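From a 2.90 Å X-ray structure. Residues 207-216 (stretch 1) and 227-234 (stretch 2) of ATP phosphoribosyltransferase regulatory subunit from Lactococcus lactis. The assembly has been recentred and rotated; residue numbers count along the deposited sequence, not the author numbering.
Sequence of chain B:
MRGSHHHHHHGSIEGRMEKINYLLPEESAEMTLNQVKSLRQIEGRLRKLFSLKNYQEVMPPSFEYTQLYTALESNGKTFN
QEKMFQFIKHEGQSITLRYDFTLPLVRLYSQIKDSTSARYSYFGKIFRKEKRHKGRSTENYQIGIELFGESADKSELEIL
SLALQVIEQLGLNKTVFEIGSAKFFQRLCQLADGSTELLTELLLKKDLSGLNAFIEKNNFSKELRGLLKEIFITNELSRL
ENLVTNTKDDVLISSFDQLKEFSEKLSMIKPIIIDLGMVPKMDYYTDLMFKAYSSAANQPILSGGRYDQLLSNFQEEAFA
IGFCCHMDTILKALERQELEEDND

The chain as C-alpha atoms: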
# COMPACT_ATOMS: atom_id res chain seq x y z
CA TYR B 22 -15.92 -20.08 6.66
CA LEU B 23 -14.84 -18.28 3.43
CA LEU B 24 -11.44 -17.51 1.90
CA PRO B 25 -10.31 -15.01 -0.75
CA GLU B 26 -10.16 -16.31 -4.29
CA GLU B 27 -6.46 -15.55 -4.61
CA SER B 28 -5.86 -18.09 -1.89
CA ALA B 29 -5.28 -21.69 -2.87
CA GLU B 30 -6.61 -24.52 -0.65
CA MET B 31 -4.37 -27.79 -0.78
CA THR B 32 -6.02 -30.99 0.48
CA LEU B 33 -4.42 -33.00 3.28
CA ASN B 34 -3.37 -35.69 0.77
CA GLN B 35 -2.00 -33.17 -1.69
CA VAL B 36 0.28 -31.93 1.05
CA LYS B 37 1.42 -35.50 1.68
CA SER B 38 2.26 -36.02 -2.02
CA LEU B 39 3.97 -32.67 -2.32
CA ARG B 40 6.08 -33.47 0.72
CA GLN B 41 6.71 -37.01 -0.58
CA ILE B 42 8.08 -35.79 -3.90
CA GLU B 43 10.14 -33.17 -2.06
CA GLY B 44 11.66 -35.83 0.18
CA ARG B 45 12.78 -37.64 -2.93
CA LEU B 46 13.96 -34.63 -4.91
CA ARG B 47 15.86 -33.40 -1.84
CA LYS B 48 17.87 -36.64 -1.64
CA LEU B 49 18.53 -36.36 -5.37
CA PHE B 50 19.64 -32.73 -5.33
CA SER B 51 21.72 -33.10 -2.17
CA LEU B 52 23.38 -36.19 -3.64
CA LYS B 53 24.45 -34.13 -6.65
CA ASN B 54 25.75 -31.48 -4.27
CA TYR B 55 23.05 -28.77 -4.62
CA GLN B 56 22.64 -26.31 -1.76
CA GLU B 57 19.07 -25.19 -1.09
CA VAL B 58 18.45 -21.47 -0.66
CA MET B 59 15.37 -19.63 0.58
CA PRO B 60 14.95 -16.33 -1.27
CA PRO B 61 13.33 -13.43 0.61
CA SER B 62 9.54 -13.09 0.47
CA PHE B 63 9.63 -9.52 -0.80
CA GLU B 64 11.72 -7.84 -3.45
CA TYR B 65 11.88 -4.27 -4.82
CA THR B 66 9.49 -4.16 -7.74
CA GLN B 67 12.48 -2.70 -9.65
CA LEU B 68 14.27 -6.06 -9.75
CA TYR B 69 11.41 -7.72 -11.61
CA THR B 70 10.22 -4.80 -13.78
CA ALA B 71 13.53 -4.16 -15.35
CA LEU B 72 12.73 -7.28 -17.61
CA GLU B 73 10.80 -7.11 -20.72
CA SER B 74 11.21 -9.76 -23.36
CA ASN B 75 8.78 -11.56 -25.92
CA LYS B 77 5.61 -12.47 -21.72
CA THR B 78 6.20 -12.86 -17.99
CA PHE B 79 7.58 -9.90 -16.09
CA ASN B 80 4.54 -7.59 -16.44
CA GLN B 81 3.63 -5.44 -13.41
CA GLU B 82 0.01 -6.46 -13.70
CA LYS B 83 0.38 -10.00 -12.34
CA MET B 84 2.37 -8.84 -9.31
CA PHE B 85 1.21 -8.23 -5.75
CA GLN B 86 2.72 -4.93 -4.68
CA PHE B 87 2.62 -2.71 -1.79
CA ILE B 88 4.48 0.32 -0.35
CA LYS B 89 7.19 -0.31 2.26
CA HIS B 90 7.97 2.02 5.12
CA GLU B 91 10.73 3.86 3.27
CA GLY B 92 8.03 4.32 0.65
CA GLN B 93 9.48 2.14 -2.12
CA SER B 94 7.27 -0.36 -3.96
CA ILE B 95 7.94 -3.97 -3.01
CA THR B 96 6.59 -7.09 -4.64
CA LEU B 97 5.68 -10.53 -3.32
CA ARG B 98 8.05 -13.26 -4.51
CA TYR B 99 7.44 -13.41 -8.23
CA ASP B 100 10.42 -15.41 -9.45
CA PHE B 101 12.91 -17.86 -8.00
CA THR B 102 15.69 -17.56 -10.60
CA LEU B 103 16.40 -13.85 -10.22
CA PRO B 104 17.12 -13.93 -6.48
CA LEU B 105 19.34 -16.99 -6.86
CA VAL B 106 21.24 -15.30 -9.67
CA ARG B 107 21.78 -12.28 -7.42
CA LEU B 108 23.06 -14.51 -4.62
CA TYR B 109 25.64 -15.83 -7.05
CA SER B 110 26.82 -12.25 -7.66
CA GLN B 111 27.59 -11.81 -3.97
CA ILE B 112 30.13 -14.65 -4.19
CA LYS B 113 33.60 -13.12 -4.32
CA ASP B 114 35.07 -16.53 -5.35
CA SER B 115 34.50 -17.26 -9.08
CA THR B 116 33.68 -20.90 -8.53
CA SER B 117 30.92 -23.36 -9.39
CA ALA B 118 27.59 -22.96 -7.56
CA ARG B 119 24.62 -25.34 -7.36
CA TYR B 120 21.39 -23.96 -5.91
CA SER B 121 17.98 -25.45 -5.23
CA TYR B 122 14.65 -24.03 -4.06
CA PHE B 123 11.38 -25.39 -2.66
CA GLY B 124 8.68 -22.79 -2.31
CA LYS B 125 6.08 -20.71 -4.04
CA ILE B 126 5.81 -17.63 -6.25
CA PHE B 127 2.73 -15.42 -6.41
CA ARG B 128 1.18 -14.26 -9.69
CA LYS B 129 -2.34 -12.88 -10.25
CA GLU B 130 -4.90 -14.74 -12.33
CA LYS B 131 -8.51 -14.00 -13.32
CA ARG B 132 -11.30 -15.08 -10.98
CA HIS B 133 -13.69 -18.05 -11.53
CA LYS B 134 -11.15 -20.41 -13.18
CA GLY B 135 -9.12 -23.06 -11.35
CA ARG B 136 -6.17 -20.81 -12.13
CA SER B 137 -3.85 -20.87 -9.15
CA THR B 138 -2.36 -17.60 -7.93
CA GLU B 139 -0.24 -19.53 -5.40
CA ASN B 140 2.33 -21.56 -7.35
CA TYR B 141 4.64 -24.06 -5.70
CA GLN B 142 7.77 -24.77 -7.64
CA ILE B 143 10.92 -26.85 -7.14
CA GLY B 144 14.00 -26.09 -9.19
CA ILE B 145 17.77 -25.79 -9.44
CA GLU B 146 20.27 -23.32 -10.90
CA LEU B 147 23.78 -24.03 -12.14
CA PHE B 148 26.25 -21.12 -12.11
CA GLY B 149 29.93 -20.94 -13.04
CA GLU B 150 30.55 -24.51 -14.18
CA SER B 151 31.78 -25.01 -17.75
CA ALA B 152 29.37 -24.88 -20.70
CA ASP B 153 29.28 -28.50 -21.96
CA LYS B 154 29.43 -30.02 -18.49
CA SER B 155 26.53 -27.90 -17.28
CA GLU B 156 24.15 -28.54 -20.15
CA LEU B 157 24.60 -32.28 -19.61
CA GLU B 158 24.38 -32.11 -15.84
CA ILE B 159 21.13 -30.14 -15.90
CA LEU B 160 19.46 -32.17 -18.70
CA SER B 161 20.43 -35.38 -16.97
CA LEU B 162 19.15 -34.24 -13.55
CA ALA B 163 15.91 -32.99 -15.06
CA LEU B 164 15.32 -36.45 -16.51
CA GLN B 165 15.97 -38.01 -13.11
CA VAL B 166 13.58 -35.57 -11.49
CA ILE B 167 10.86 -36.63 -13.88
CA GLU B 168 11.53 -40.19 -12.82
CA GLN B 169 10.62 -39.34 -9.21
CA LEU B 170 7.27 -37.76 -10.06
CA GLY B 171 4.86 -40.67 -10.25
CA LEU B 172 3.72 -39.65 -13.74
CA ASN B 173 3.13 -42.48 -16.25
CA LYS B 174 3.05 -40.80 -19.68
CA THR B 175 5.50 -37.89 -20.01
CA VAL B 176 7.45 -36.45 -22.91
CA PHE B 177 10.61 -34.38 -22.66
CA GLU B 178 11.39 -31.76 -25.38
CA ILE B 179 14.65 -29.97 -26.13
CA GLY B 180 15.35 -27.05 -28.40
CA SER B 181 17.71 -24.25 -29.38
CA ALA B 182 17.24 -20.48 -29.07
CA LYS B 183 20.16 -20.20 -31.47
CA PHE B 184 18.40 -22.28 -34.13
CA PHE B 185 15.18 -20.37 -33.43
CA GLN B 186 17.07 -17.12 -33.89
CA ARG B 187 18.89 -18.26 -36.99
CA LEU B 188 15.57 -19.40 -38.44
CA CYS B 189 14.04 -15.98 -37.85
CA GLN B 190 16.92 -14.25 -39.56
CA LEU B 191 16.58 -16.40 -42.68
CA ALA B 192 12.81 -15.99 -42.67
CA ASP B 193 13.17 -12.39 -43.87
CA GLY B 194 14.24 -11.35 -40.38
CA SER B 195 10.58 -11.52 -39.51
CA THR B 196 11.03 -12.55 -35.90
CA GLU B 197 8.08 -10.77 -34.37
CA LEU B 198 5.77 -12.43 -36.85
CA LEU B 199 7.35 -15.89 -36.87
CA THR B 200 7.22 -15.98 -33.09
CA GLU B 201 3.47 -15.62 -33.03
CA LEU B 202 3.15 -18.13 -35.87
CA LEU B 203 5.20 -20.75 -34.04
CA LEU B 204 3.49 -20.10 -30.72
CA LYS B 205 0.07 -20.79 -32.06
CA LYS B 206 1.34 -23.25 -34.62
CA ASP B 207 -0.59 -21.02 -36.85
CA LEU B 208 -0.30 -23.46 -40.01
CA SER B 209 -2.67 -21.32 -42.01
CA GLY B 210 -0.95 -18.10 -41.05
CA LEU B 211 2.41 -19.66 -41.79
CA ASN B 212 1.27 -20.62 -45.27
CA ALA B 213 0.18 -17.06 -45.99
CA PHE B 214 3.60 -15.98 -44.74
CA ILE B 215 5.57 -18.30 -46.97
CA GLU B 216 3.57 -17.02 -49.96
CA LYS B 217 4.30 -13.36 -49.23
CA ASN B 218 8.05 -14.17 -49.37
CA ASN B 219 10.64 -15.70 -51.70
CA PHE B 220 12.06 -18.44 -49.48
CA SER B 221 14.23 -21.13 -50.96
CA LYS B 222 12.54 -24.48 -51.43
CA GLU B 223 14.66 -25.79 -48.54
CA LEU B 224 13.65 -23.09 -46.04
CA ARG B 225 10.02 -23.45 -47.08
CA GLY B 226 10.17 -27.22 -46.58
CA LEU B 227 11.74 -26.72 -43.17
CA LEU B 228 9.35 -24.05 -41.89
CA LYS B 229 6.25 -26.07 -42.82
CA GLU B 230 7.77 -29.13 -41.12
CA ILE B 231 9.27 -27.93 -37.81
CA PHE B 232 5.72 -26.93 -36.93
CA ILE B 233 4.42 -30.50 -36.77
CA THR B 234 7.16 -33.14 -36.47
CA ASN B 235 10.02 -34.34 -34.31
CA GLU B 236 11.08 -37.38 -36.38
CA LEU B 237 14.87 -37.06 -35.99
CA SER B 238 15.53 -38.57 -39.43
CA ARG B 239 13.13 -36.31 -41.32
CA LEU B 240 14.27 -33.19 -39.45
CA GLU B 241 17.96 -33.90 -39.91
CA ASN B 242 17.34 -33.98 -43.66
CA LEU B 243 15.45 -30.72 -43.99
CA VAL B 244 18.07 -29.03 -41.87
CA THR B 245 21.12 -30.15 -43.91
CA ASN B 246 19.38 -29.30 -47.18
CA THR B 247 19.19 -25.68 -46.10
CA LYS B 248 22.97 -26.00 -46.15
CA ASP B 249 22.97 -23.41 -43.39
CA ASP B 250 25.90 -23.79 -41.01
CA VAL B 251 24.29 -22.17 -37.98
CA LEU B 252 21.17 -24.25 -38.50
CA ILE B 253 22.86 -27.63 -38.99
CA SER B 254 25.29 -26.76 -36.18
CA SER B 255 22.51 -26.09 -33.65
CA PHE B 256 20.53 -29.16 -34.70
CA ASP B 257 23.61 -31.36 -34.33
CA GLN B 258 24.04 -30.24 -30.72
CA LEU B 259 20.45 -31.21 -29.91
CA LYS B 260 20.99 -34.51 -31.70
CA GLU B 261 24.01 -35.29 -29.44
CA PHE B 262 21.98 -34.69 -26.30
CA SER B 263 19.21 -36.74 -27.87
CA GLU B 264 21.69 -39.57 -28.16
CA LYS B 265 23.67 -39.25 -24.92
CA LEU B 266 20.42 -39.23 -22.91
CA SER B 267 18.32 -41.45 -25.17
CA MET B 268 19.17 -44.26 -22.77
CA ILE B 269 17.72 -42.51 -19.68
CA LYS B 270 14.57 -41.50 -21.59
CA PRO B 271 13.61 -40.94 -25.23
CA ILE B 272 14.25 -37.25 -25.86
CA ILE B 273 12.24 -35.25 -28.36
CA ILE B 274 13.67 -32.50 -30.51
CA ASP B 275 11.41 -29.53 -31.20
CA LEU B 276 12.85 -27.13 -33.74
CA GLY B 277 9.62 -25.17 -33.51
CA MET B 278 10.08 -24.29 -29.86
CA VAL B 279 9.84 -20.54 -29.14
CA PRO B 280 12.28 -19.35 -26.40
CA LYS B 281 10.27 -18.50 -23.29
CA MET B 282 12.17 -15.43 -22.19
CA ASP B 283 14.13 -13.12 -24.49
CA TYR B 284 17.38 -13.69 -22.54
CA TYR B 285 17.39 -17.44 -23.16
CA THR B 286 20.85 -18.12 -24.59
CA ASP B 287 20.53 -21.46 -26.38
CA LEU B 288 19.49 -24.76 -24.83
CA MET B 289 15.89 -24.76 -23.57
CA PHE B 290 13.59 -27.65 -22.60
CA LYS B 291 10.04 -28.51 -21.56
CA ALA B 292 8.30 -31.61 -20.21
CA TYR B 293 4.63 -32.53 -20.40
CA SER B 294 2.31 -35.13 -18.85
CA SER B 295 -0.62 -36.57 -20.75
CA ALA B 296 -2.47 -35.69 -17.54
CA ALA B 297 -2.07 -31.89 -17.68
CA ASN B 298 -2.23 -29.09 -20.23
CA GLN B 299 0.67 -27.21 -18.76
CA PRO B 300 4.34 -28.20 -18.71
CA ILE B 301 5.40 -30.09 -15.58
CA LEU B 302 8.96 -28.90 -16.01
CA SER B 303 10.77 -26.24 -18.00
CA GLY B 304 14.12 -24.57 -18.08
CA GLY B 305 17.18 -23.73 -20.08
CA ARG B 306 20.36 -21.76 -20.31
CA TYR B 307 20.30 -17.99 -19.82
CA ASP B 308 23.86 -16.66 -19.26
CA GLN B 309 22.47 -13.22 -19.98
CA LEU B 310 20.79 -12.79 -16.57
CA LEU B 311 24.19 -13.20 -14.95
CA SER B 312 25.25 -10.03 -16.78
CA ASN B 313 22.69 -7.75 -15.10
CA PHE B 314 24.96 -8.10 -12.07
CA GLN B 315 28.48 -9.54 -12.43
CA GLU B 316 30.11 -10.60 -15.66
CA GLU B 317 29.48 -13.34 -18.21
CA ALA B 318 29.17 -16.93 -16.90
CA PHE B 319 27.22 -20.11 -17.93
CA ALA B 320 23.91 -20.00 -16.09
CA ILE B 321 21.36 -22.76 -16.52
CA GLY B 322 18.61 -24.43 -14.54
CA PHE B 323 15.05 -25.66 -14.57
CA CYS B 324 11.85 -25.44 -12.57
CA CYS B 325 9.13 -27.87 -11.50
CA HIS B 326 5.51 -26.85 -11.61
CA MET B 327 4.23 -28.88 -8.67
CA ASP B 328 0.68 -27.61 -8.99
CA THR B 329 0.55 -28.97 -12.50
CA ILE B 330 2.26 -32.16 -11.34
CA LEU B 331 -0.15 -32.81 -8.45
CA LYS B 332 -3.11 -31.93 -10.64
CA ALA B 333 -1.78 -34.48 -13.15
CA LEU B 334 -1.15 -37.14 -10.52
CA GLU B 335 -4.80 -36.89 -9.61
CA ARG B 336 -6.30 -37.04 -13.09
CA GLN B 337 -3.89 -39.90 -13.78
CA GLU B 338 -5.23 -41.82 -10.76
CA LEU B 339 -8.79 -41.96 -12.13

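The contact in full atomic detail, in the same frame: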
# COMPACT_ATOMS: atom_id res chain seq x y z
N ASP B 207 0.31 -21.64 -35.94
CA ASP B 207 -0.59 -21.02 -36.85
C ASP B 207 -0.28 -21.52 -38.31
O ASP B 207 0.17 -20.72 -39.14
CB ASP B 207 -0.52 -19.50 -36.73
CG ASP B 207 -1.63 -18.80 -37.49
OD1 ASP B 207 -2.21 -19.43 -38.40
OD2 ASP B 207 -1.91 -17.63 -37.18
N LEU B 208 -0.55 -22.83 -38.66
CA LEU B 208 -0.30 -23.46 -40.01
C LEU B 208 -0.84 -22.65 -41.17
O LEU B 208 -0.17 -22.52 -42.21
CB LEU B 208 -0.90 -24.86 -40.08
CG LEU B 208 -0.42 -25.85 -39.00
CD1 LEU B 208 -1.08 -27.22 -39.16
CD2 LEU B 208 1.09 -25.98 -39.03
N SER B 209 -2.04 -22.12 -40.99
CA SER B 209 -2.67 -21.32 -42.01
C SER B 209 -1.99 -19.96 -42.16
O SER B 209 -1.81 -19.43 -43.26
CB SER B 209 -4.15 -21.15 -41.67
OG SER B 209 -4.84 -20.48 -42.71
N GLY B 210 -1.61 -19.38 -41.02
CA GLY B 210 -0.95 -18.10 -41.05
C GLY B 210 0.44 -18.28 -41.62
O GLY B 210 0.94 -17.44 -42.33
N LEU B 211 1.07 -19.40 -41.29
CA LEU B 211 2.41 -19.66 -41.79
C LEU B 211 2.41 -19.79 -43.31
O LEU B 211 3.33 -19.33 -43.97
CB LEU B 211 2.94 -20.95 -41.19
CG LEU B 211 4.21 -21.52 -41.81
CD1 LEU B 211 5.32 -20.54 -41.62
CD2 LEU B 211 4.54 -22.85 -41.17
N ASN B 212 1.37 -20.42 -43.85
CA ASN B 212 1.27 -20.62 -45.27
C ASN B 212 1.20 -19.28 -45.96
O ASN B 212 1.91 -19.03 -46.92
CB ASN B 212 0.06 -21.50 -45.60
CG ASN B 212 0.05 -21.94 -47.05
N ALA B 213 0.35 -18.41 -45.44
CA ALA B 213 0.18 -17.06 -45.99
C ALA B 213 1.49 -16.28 -45.94
O ALA B 213 1.74 -15.42 -46.77
CB ALA B 213 -0.88 -16.32 -45.20
N PHE B 214 2.31 -16.60 -44.95
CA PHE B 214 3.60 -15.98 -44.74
C PHE B 214 4.57 -16.43 -45.82
O PHE B 214 5.21 -15.62 -46.48
CB PHE B 214 4.13 -16.41 -43.38
CG PHE B 214 5.52 -15.96 -43.09
CD1 PHE B 214 5.82 -14.62 -42.99
CD2 PHE B 214 6.52 -16.89 -42.82
CE1 PHE B 214 7.10 -14.19 -42.62
CE2 PHE B 214 7.81 -16.48 -42.44
CZ PHE B 214 8.09 -15.12 -42.34
N ILE B 215 4.68 -17.74 -45.98
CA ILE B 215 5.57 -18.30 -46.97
C ILE B 215 5.25 -17.80 -48.38
O ILE B 215 6.14 -17.66 -49.21
CB ILE B 215 5.52 -19.81 -46.90
CG1 ILE B 215 5.97 -20.25 -45.50
CG2 ILE B 215 6.39 -20.41 -47.97
CD1 ILE B 215 6.14 -21.75 -45.30
N GLU B 216 3.98 -17.51 -48.65
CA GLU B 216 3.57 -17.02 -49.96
C GLU B 216 4.00 -15.58 -50.19
O GLU B 216 4.40 -15.20 -51.28
CB GLU B 216 2.04 -17.14 -50.10
CG GLU B 216 1.39 -16.24 -51.15
CD GLU B 216 1.71 -16.63 -52.60
OE1 GLU B 216 1.20 -15.93 -53.51
OE2 GLU B 216 2.45 -17.63 -52.85
N LEU B 227 11.42 -26.72 -44.58
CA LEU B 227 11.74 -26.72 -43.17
C LEU B 227 10.63 -26.06 -42.36
O LEU B 227 10.01 -26.69 -41.53
CB LEU B 227 13.05 -25.97 -42.94
CG LEU B 227 13.67 -26.01 -41.54
CD1 LEU B 227 13.91 -27.44 -41.17
CD2 LEU B 227 14.97 -25.24 -41.51
N LEU B 228 10.39 -24.78 -42.62
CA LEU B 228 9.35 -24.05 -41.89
C LEU B 228 8.08 -24.85 -41.73
O LEU B 228 7.63 -25.07 -40.61
CB LEU B 228 9.03 -22.73 -42.59
CG LEU B 228 10.05 -21.60 -42.39
CD1 LEU B 228 9.63 -20.41 -43.20
CD2 LEU B 228 10.15 -21.23 -40.92
N LYS B 229 7.50 -25.29 -42.84
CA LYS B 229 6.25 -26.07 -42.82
C LYS B 229 6.33 -27.31 -41.93
O LYS B 229 5.33 -27.71 -41.33
CB LYS B 229 5.89 -26.55 -44.22
CG LYS B 229 5.52 -25.49 -45.22
CD LYS B 229 5.11 -26.14 -46.55
CE LYS B 229 4.68 -25.10 -47.60
NZ LYS B 229 3.50 -24.28 -47.14
N GLU B 230 7.52 -27.90 -41.86
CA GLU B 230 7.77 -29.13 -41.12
C GLU B 230 8.03 -28.99 -39.61
O GLU B 230 7.40 -29.68 -38.82
CB GLU B 230 8.96 -29.85 -41.77
CG GLU B 230 8.95 -31.38 -41.66
CD GLU B 230 7.85 -32.02 -42.49
OE1 GLU B 230 7.87 -33.27 -42.63
OE2 GLU B 230 6.96 -31.28 -42.98
N ILE B 231 8.95 -28.11 -39.22
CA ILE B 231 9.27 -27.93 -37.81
C ILE B 231 8.05 -27.56 -36.98
O ILE B 231 8.12 -27.52 -35.75
CB ILE B 231 10.31 -26.85 -37.59
CG1 ILE B 231 9.76 -25.51 -38.08
CG2 ILE B 231 11.59 -27.22 -38.29
CD1 ILE B 231 10.59 -24.32 -37.66
N PHE B 232 6.94 -27.27 -37.64
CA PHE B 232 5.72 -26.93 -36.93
C PHE B 232 4.97 -28.16 -36.48
O PHE B 232 4.19 -28.08 -35.54
CB PHE B 232 4.77 -26.15 -37.84
CG PHE B 232 4.89 -24.66 -37.74
CD1 PHE B 232 6.11 -24.03 -37.93
CD2 PHE B 232 3.76 -23.89 -37.54
CE1 PHE B 232 6.19 -22.65 -37.92
CE2 PHE B 232 3.83 -22.51 -37.53
CZ PHE B 232 5.05 -21.89 -37.72
N ILE B 233 5.18 -29.30 -37.14
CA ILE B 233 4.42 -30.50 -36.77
C ILE B 233 5.13 -31.84 -36.67
O ILE B 233 4.45 -32.87 -36.68
CB ILE B 233 3.22 -30.71 -37.73
CG1 ILE B 233 3.73 -31.05 -39.12
CG2 ILE B 233 2.34 -29.47 -37.77
CD1 ILE B 233 2.63 -31.33 -40.12
N THR B 234 6.46 -31.86 -36.59
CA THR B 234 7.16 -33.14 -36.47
C THR B 234 8.47 -33.12 -35.72
O THR B 234 9.20 -32.14 -35.77
CB THR B 234 7.49 -33.75 -37.84
OG1 THR B 234 8.07 -35.05 -37.63
CG2 THR B 234 8.49 -32.89 -38.59

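The helical parts of the two stretches run nearly antiparallel, their N-to-C directions 173° apart and their axes 10.7 Å apart at closest approach. The backbones come nearest where Leu211 faces Lys229, with 7.5 Å between Leu211 CA and Lys229 CA. No hydrogen bond crosses between the modelled atoms, and the contact is built mainly from apolar side chains, burying 434 Å² in all. Phe232, Leu211 and Lys229 contribute the most covered surface.

Phe232 follows the helical turns of the second stretch and points its CA-to-CB bond toward the first helix, so that its ring lies against the N-terminal turn there. Leu211 sits over one face of this ring: Leu211 CD2 is 3.5 Å from the ring centroid of Phe232 and only 6° off the ring normal, a well-centred CH-pi contact, and Leu211 CD2 approaches Phe232 CZ to 3.6 Å. Leu208 meets the same ring obliquely, with Leu208 CD2 3.7 Å from Phe232 CD2. At the ring edge lies the backbone of Asp207, whose N is 4.0 Å from Phe232 CE2. The CA-to-CB bond of Asp207 points away from the second stretch, and its side chain caps its own helix, Asp207 OD1 accepting a hydrogen bond from Gly210 N at 2.7 Å.

Leu211 is buried, its CA-to-CB bond points toward the second stretch, and its side chain also reaches the backbone of that stretch. Its t, p rotamer places Leu211 CD2 3.8 Å from Leu228 O and 4.0 Å from Lys229 CA, so one methyl group touches both the aromatic ring and the main chain of the preceding turn. The other methyl, Leu211 CD1, lies 4.4 Å from Leu228 CB.

Lys229 closes the exposed side of the contact. Its CA-to-CB bond points sideways, but the side chain extends through t torsions at chi2 and chi3 and its end comes nearer the first helix. The aliphatic part packs on Ile215, with Lys229 CG 3.8 Å from Ile215 CD1. Farther out, Lys229 NZ is 4.2 Å from Asn212 CG; the amide oxygen and nitrogen of Asn212 are not modelled, so any polar contact here remains open.

Smaller contacts complete the apolar surface. Ile215 CD1 is 4.1 Å from Leu228 CB, and Leu228 CD1 lies at the edge of the Phe214 ring, 4.4 Å from Phe214 CE2. Near the start of the first helix, Leu208 extends the apolar surface beyond Phe232, its CD2 lying 3.9 Å from Ile233 CG2.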